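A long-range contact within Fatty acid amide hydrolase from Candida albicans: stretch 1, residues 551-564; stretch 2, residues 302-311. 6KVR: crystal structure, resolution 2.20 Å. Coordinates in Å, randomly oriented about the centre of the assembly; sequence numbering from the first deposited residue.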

ATOM      1  N   PHE A 551      -3.338   7.865  10.890  1.00 25.73           N
ATOM      2  CA  PHE A 551      -3.986   8.520  12.025  1.00 29.20           C
ATOM      3  C   PHE A 551      -4.692   9.803  11.598  1.00 25.63           C
ATOM      4  O   PHE A 551      -4.692  10.797  12.330  1.00 28.23           O
ATOM      5  CB  PHE A 551      -2.967   8.790  13.128  1.00 30.53           C
ATOM      6  CG  PHE A 551      -2.544   7.545  13.884  1.00 32.16           C
ATOM      7  CD1 PHE A 551      -1.716   6.595  13.284  1.00 30.46           C
ATOM      8  CD2 PHE A 551      -2.980   7.317  15.190  1.00 34.90           C
ATOM      9  CE1 PHE A 551      -1.321   5.443  13.974  1.00 32.44           C
ATOM     10  CE2 PHE A 551      -2.581   6.165  15.889  1.00 37.58           C
ATOM     11  CZ  PHE A 551      -1.752   5.228  15.279  1.00 32.96           C
ATOM     12  N   ASP A 552      -5.282   9.790  10.391  1.00 25.06           N
ATOM     13  CA  ASP A 552      -6.036  10.930   9.861  1.00 26.58           C
ATOM     14  C   ASP A 552      -7.093  11.433  10.839  1.00 28.86           C
ATOM     15  O   ASP A 552      -7.360  12.641  10.916  1.00 25.19           O
ATOM     16  CB  ASP A 552      -6.731  10.542   8.550  1.00 27.86           C
ATOM     17  CG  ASP A 552      -5.816   9.810   7.582  1.00 25.87           C
ATOM     18  OD1 ASP A 552      -5.274   8.731   7.913  1.00 24.95           O
ATOM     19  OD2 ASP A 552      -5.660  10.322   6.468  1.00 24.92           O
ATOM     20  N   GLU A 553      -7.753  10.509  11.537  1.00 26.54           N
ATOM     21  CA  GLU A 553      -8.840  10.885  12.432  1.00 30.40           C
ATOM     22  C   GLU A 553      -8.337  11.805  13.535  1.00 26.69           C
ATOM     23  O   GLU A 553      -8.945  12.841  13.818  1.00 29.03           O
ATOM     24  CB  GLU A 553      -9.490   9.624  13.016  1.00 31.52           C
ATOM     25  CG  GLU A 553     -10.197   8.761  11.960  1.00 32.40           C
ATOM     26  CD  GLU A 553      -9.313   7.618  11.423  1.00 35.01           C
ATOM     27  OE1 GLU A 553      -8.070   7.786  11.314  1.00 33.88           O
ATOM     28  OE2 GLU A 553      -9.867   6.536  11.120  1.00 33.69           O
ATOM     29  N   GLU A 554      -7.192  11.465  14.129  1.00 24.87           N
ATOM     30  CA  GLU A 554      -6.594  12.322  15.150  1.00 29.41           C
ATOM     31  C   GLU A 554      -6.172  13.672  14.575  1.00 32.26           C
ATOM     32  O   GLU A 554      -6.256  14.695  15.271  1.00 30.31           O
ATOM     33  CB  GLU A 554      -5.384  11.627  15.784  1.00 31.95           C
ATOM     34  CG  GLU A 554      -5.732  10.563  16.818  1.00 31.82           C
ATOM     35  CD  GLU A 554      -6.074   9.221  16.179  1.00 41.42           C
ATOM     36  OE1 GLU A 554      -6.366   8.246  16.918  1.00 41.16           O
ATOM     37  OE2 GLU A 554      -6.048   9.144  14.923  1.00 33.52           O
ATOM     38  N   VAL A 555      -5.706  13.695  13.320  1.00 30.12           N
ATOM     39  CA  VAL A 555      -5.298  14.955  12.707  1.00 26.51           C
ATOM     40  C   VAL A 555      -6.468  15.924  12.687  1.00 26.80           C
ATOM     41  O   VAL A 555      -6.349  17.072  13.125  1.00 25.98           O
ATOM     42  CB  VAL A 555      -4.742  14.731  11.289  1.00 25.35           C
ATOM     43  CG1 VAL A 555      -4.571  16.077  10.589  1.00 22.80           C
ATOM     44  CG2 VAL A 555      -3.405  13.958  11.323  1.00 24.48           C
ATOM     45  N   LEU A 556      -7.626  15.465  12.194  1.00 32.30           N
ATOM     46  CA  LEU A 556      -8.797  16.334  12.106  1.00 28.94           C
ATOM     47  C   LEU A 556      -9.314  16.711  13.487  1.00 33.64           C
ATOM     48  O   LEU A 556      -9.764  17.844  13.697  1.00 31.70           O
ATOM     49  CB  LEU A 556      -9.899  15.655  11.292  1.00 26.35           C
ATOM     50  CG  LEU A 556      -9.569  15.514   9.800  1.00 32.91           C
ATOM     51  CD1 LEU A 556     -10.780  15.113   8.942  1.00 25.20           C
ATOM     52  CD2 LEU A 556      -8.950  16.797   9.290  1.00 23.93           C
ATOM     53  N   ALA A 557      -9.279  15.769  14.434  1.00 33.39           N
ATOM     54  CA  ALA A 557      -9.766  16.058  15.779  1.00 34.47           C
ATOM     55  C   ALA A 557      -8.939  17.162  16.421  1.00 33.52           C
ATOM     56  O   ALA A 557      -9.486  18.106  17.005  1.00 36.00           O
ATOM     57  CB  ALA A 557      -9.737  14.789  16.637  1.00 32.56           C
ATOM     58  N   ALA A 558      -7.611  17.061  16.318  1.00 32.86           N
ATOM     59  CA  ALA A 558      -6.744  18.104  16.850  1.00 30.04           C
ATOM     60  C   ALA A 558      -6.845  19.376  16.023  1.00 36.04           C
ATOM     61  O   ALA A 558      -6.789  20.485  16.569  1.00 36.18           O
ATOM     62  CB  ALA A 558      -5.304  17.620  16.896  1.00 32.33           C
ATOM     63  N   GLY A 559      -6.982  19.243  14.704  1.00 32.80           N
ATOM     64  CA  GLY A 559      -7.238  20.419  13.893  1.00 30.50           C
ATOM     65  C   GLY A 559      -8.452  21.181  14.380  1.00 33.99           C
ATOM     66  O   GLY A 559      -8.457  22.414  14.405  1.00 34.69           O
ATOM     67  N   LYS A 560      -9.483  20.455  14.810  1.00 31.26           N
ATOM     68  CA  LYS A 560     -10.695  21.096  15.303  1.00 35.28           C
ATOM     69  C   LYS A 560     -10.431  21.861  16.599  1.00 36.22           C
ATOM     70  O   LYS A 560     -10.901  22.992  16.767  1.00 38.22           O
ATOM     71  CB  LYS A 560     -11.778  20.040  15.494  1.00 35.96           C
ATOM     72  CG  LYS A 560     -13.176  20.586  15.701  1.00 43.28           C
ATOM     73  CD  LYS A 560     -14.079  19.483  16.244  1.00 48.55           C
ATOM     74  CE  LYS A 560     -13.869  18.147  15.503  1.00 50.04           C
ATOM     75  NZ  LYS A 560     -14.615  18.041  14.203  1.00 48.67           N
ATOM     76  N   ALA A 561      -9.659  21.271  17.515  1.00 37.44           N
ATOM     77  CA  ALA A 561      -9.263  21.980  18.729  1.00 36.40           C
ATOM     78  C   ALA A 561      -8.472  23.243  18.411  1.00 39.51           C
ATOM     79  O   ALA A 561      -8.694  24.292  19.033  1.00 37.96           O
ATOM     80  CB  ALA A 561      -8.437  21.055  19.623  1.00 37.82           C
ATOM     81  N   ILE A 562      -7.542  23.163  17.449  1.00 36.54           N
ATOM     82  CA  ILE A 562      -6.629  24.274  17.179  1.00 35.17           C
ATOM     83  C   ILE A 562      -7.372  25.436  16.533  1.00 33.93           C
ATOM     84  O   ILE A 562      -7.142  26.603  16.870  1.00 33.24           O
ATOM     85  CB  ILE A 562      -5.448  23.802  16.308  1.00 35.53           C
ATOM     86  CG1 ILE A 562      -4.529  22.871  17.100  1.00 34.68           C
ATOM     87  CG2 ILE A 562      -4.663  24.991  15.781  1.00 35.19           C
ATOM     88  CD1 ILE A 562      -3.263  22.476  16.361  1.00 38.11           C
ATOM     89  N   VAL A 563      -8.260  25.139  15.584  1.00 35.66           N
ATOM     90  CA  VAL A 563      -9.036  26.183  14.926  1.00 36.55           C
ATOM     91  C   VAL A 563      -9.963  26.865  15.924  1.00 41.41           C
ATOM     92  O   VAL A 563     -10.245  28.070  15.813  1.00 41.96           O
ATOM     93  CB  VAL A 563      -9.809  25.577  13.738  1.00 38.16           C
ATOM     94  CG1 VAL A 563     -10.955  26.470  13.308  1.00 40.46           C
ATOM     95  CG2 VAL A 563      -8.862  25.298  12.560  1.00 42.93           C
ATOM     96  N   ASP A 564     -10.442  26.119  16.923  1.00 39.14           N
ATOM     97  CA  ASP A 564     -11.270  26.729  17.956  1.00 43.48           C
ATOM     98  C   ASP A 564     -10.422  27.562  18.910  1.00 37.51           C
ATOM     99  O   ASP A 564     -10.801  28.683  19.261  1.00 43.75           O
ATOM    100  CB  ASP A 564     -12.059  25.654  18.700  1.00 42.44           C
ATOM    101  CG  ASP A 564     -13.218  25.105  17.870  1.00 53.52           C
ATOM    102  OD1 ASP A 564     -13.418  25.592  16.729  1.00 53.55           O
ATOM    103  OD2 ASP A 564     -13.919  24.180  18.344  1.00 60.53           O
TER
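Stretch 2 302-311: SIDDLELWMK

Two helices that pack nearly antiparallel often divide their chemistry simply: backbone polar groups are satisfied within each helix, apolar side chains fill the interface, and a salt bridge closes its margin. The contact between residues 302-311 and 551-564 follows this pattern. Stretch 2 is helical from Ile303 onward and lies along helix 552-564 with a signed crossing angle of -162°, the axes approaching to 9.7 Å. The register is set where Ile303 CA lies 5.8 Å from Lys560 CA. Running the other way from there, stretch 2 brings Met310 beside Asp552, with its CE 4.4 Å from Asp552 OD2, a carboxylate oxygen hydrogen-bonded elsewhere in the structure.

Ser302 precedes the helix as its N-cap. Its OG accepts a weak capping bond from Asp305 N at 3.3 Å, engaging an amide of the first turn; farther along, regular bonds take over, such as Glu307 N to Ile303 O at 2.9 Å. Stretch 1 does the same: Lys560 N donates to Leu556 O at 2.9 Å and Val563 N to Gly559 O at 3.0 Å.

With these groups paired, the interface can be apolar. The side chain of Ile303 enters a hole formed by Leu556, Gly559, Lys560 and Val563; its CG2 lies 3.4 Å from Leu556 O, and its CG1 4.1 Å from Val563 CG2. Gly559 contributes backbone alone to this hole. Reciprocally, Leu556 sits among Ile303, Leu306, Glu307 and Met310, placing CD1 4.0 Å from Leu306 CB and 4.2 Å from Met310 CG.

One hydrogen bond crosses between the stretches. The CA-to-CB bond of Lys560 points sideways, yet its chain reaches over so that NZ donates to Asp304 OD1 at 3.2 Å, within a salt bridge. Glu307 OE1 instead forms a long salt bridge with Lys311 NZ, at 3.8 Å, inside stretch 2.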

ATOM      1  N   SER A 302     -14.822  24.451   7.032  1.00 26.52           N
ATOM      2  CA  SER A 302     -14.768  24.057   8.435  1.00 33.13           C
ATOM      3  C   SER A 302     -14.190  22.650   8.562  1.00 31.71           C
ATOM      4  O   SER A 302     -14.318  21.819   7.659  1.00 30.56           O
ATOM      5  CB  SER A 302     -16.148  24.117   9.104  1.00 34.95           C
ATOM      6  OG  SER A 302     -16.985  23.079   8.648  1.00 35.53           O
ATOM      7  N   ILE A 303     -13.556  22.392   9.703  1.00 30.31           N
ATOM      8  CA  ILE A 303     -12.984  21.072   9.935  1.00 30.77           C
ATOM      9  C   ILE A 303     -14.077  20.021  10.110  1.00 36.41           C
ATOM     10  O   ILE A 303     -13.901  18.874   9.682  1.00 35.31           O
ATOM     11  CB  ILE A 303     -12.026  21.122  11.134  1.00 28.85           C
ATOM     12  CG1 ILE A 303     -11.069  22.298  10.951  1.00 32.13           C
ATOM     13  CG2 ILE A 303     -11.288  19.791  11.306  1.00 31.20           C
ATOM     14  CD1 ILE A 303      -9.938  22.034   9.987  1.00 31.92           C
ATOM     15  N   ASP A 304     -15.213  20.382  10.727  1.00 29.45           N
ATOM     16  CA  ASP A 304     -16.364  19.477  10.789  1.00 35.04           C
ATOM     17  C   ASP A 304     -16.700  18.915   9.416  1.00 33.07           C
ATOM     18  O   ASP A 304     -17.017  17.728   9.274  1.00 32.49           O
ATOM     19  CB  ASP A 304     -17.616  20.195  11.313  1.00 44.63           C
ATOM     20  CG  ASP A 304     -17.413  20.872  12.647  1.00 44.84           C
ATOM     21  OD1 ASP A 304     -16.472  20.508  13.383  1.00 54.28           O
ATOM     22  OD2 ASP A 304     -18.221  21.782  12.949  1.00 54.36           O
ATOM     23  N   ASP A 305     -16.666  19.773   8.400  1.00 32.05           N
ATOM     24  CA  ASP A 305     -17.030  19.361   7.053  1.00 32.91           C
ATOM     25  C   ASP A 305     -16.024  18.358   6.489  1.00 33.53           C
ATOM     26  O   ASP A 305     -16.420  17.303   5.977  1.00 33.63           O
ATOM     27  CB  ASP A 305     -17.169  20.608   6.187  1.00 31.52           C
ATOM     28  CG  ASP A 305     -18.471  21.348   6.476  1.00 36.90           C
ATOM     29  OD1 ASP A 305     -18.826  22.279   5.735  1.00 38.70           O
ATOM     30  OD2 ASP A 305     -19.174  20.935   7.448  1.00 41.77           O
ATOM     31  N   LEU A 306     -14.719  18.637   6.625  1.00 27.50           N
ATOM     32  CA  LEU A 306     -13.707  17.624   6.311  1.00 28.51           C
ATOM     33  C   LEU A 306     -14.018  16.311   7.016  1.00 32.08           C
ATOM     34  O   LEU A 306     -13.954  15.241   6.410  1.00 26.14           O
ATOM     35  CB  LEU A 306     -12.316  18.118   6.712  1.00 26.68           C
ATOM     36  CG  LEU A 306     -11.830  19.466   6.164  1.00 25.53           C
ATOM     37  CD1 LEU A 306     -10.347  19.616   6.421  1.00 24.02           C
ATOM     38  CD2 LEU A 306     -12.131  19.572   4.678  1.00 26.77           C
ATOM     39  N   GLU A 307     -14.382  16.379   8.302  1.00 32.35           N
ATOM     40  CA  GLU A 307     -14.643  15.158   9.061  1.00 31.74           C
ATOM     41  C   GLU A 307     -15.893  14.448   8.550  1.00 32.35           C
ATOM     42  O   GLU A 307     -15.902  13.218   8.396  1.00 31.02           O
ATOM     43  CB  GLU A 307     -14.767  15.488  10.552  1.00 35.51           C
ATOM     44  CG  GLU A 307     -14.394  14.367  11.508  1.00 38.59           C
ATOM     45  CD  GLU A 307     -15.567  13.442  11.811  1.00 49.00           C
ATOM     46  OE1 GLU A 307     -16.710  13.957  11.914  1.00 55.03           O
ATOM     47  OE2 GLU A 307     -15.348  12.217  12.008  1.00 49.92           O
ATOM     48  N   LEU A 308     -16.956  15.210   8.274  1.00 30.58           N
ATOM     49  CA  LEU A 308     -18.176  14.628   7.725  1.00 32.18           C
ATOM     50  C   LEU A 308     -17.884  13.847   6.452  1.00 32.78           C
ATOM     51  O   LEU A 308     -18.406  12.744   6.246  1.00 31.45           O
ATOM     52  CB  LEU A 308     -19.197  15.734   7.438  1.00 31.28           C
ATOM     53  CG  LEU A 308     -20.425  15.300   6.624  1.00 34.84           C
ATOM     54  CD1 LEU A 308     -21.284  14.343   7.432  1.00 39.74           C
ATOM     55  CD2 LEU A 308     -21.259  16.462   6.103  1.00 31.21           C
ATOM     56  N   TRP A 309     -17.063  14.430   5.574  1.00 29.89           N
ATOM     57  CA  TRP A 309     -16.812  13.856   4.257  1.00 28.44           C
ATOM     58  C   TRP A 309     -16.035  12.545   4.372  1.00 25.72           C
ATOM     59  O   TRP A 309     -16.436  11.526   3.810  1.00 25.96           O
ATOM     60  CB  TRP A 309     -16.064  14.888   3.408  1.00 24.77           C
ATOM     61  CG  TRP A 309     -15.993  14.607   1.957  1.00 24.72           C
ATOM     62  CD1 TRP A 309     -16.817  15.085   0.993  1.00 26.76           C
ATOM     63  CD2 TRP A 309     -15.020  13.797   1.288  1.00 26.30           C
ATOM     64  NE1 TRP A 309     -16.435  14.617  -0.240  1.00 28.22           N
ATOM     65  CE2 TRP A 309     -15.332  13.823  -0.089  1.00 25.83           C
ATOM     66  CE3 TRP A 309     -13.932  13.034   1.722  1.00 23.32           C
ATOM     67  CZ2 TRP A 309     -14.589  13.128  -1.041  1.00 21.80           C
ATOM     68  CZ3 TRP A 309     -13.185  12.345   0.772  1.00 27.60           C
ATOM     69  CH2 TRP A 309     -13.517  12.404  -0.597  1.00 27.31           C
HETATM   70  N   MSE A 310     -14.946  12.539   5.132  1.00 26.78           N
HETATM   71  CA  MSE A 310     -14.186  11.322   5.350  1.00 26.64           C
HETATM   72  C   MSE A 310     -15.062  10.216   5.934  1.00 30.11           C
HETATM   73  O   MSE A 310     -15.093   9.095   5.412  1.00 31.48           O
HETATM   74  CB  MSE A 310     -12.994  11.596   6.275  1.00 30.85           C
HETATM   75  CG  MSE A 310     -12.022  12.642   5.731  1.00 29.00           C
HETATM   76 SE   MSE A 310     -11.091  12.005   4.111  1.00 40.55          SE
HETATM   77  CE  MSE A 310      -9.786  10.789   4.995  1.00 29.18           C
ATOM     78  N   LYS A 311     -15.776  10.542   7.017  1.00 32.36           N
ATOM     79  CA  LYS A 311     -16.591   9.545   7.706  1.00 28.49           C
ATOM     80  C   LYS A 311     -17.639   8.956   6.778  1.00 28.30           C
ATOM     81  O   LYS A 311     -17.807   7.732   6.719  1.00 28.53           O
ATOM     82  CB  LYS A 311     -17.264  10.153   8.939  1.00 32.81           C
ATOM     83  CG  LYS A 311     -18.098   9.156   9.762  1.00 32.66           C
ATOM     84  CD  LYS A 311     -18.764   9.878  10.923  1.00 45.93           C
ATOM     85  CE  LYS A 311     -19.902  10.765  10.427  1.00 52.42           C
ATOM     86  NZ  LYS A 311     -19.892  12.142  11.042  1.00 59.38           N
TER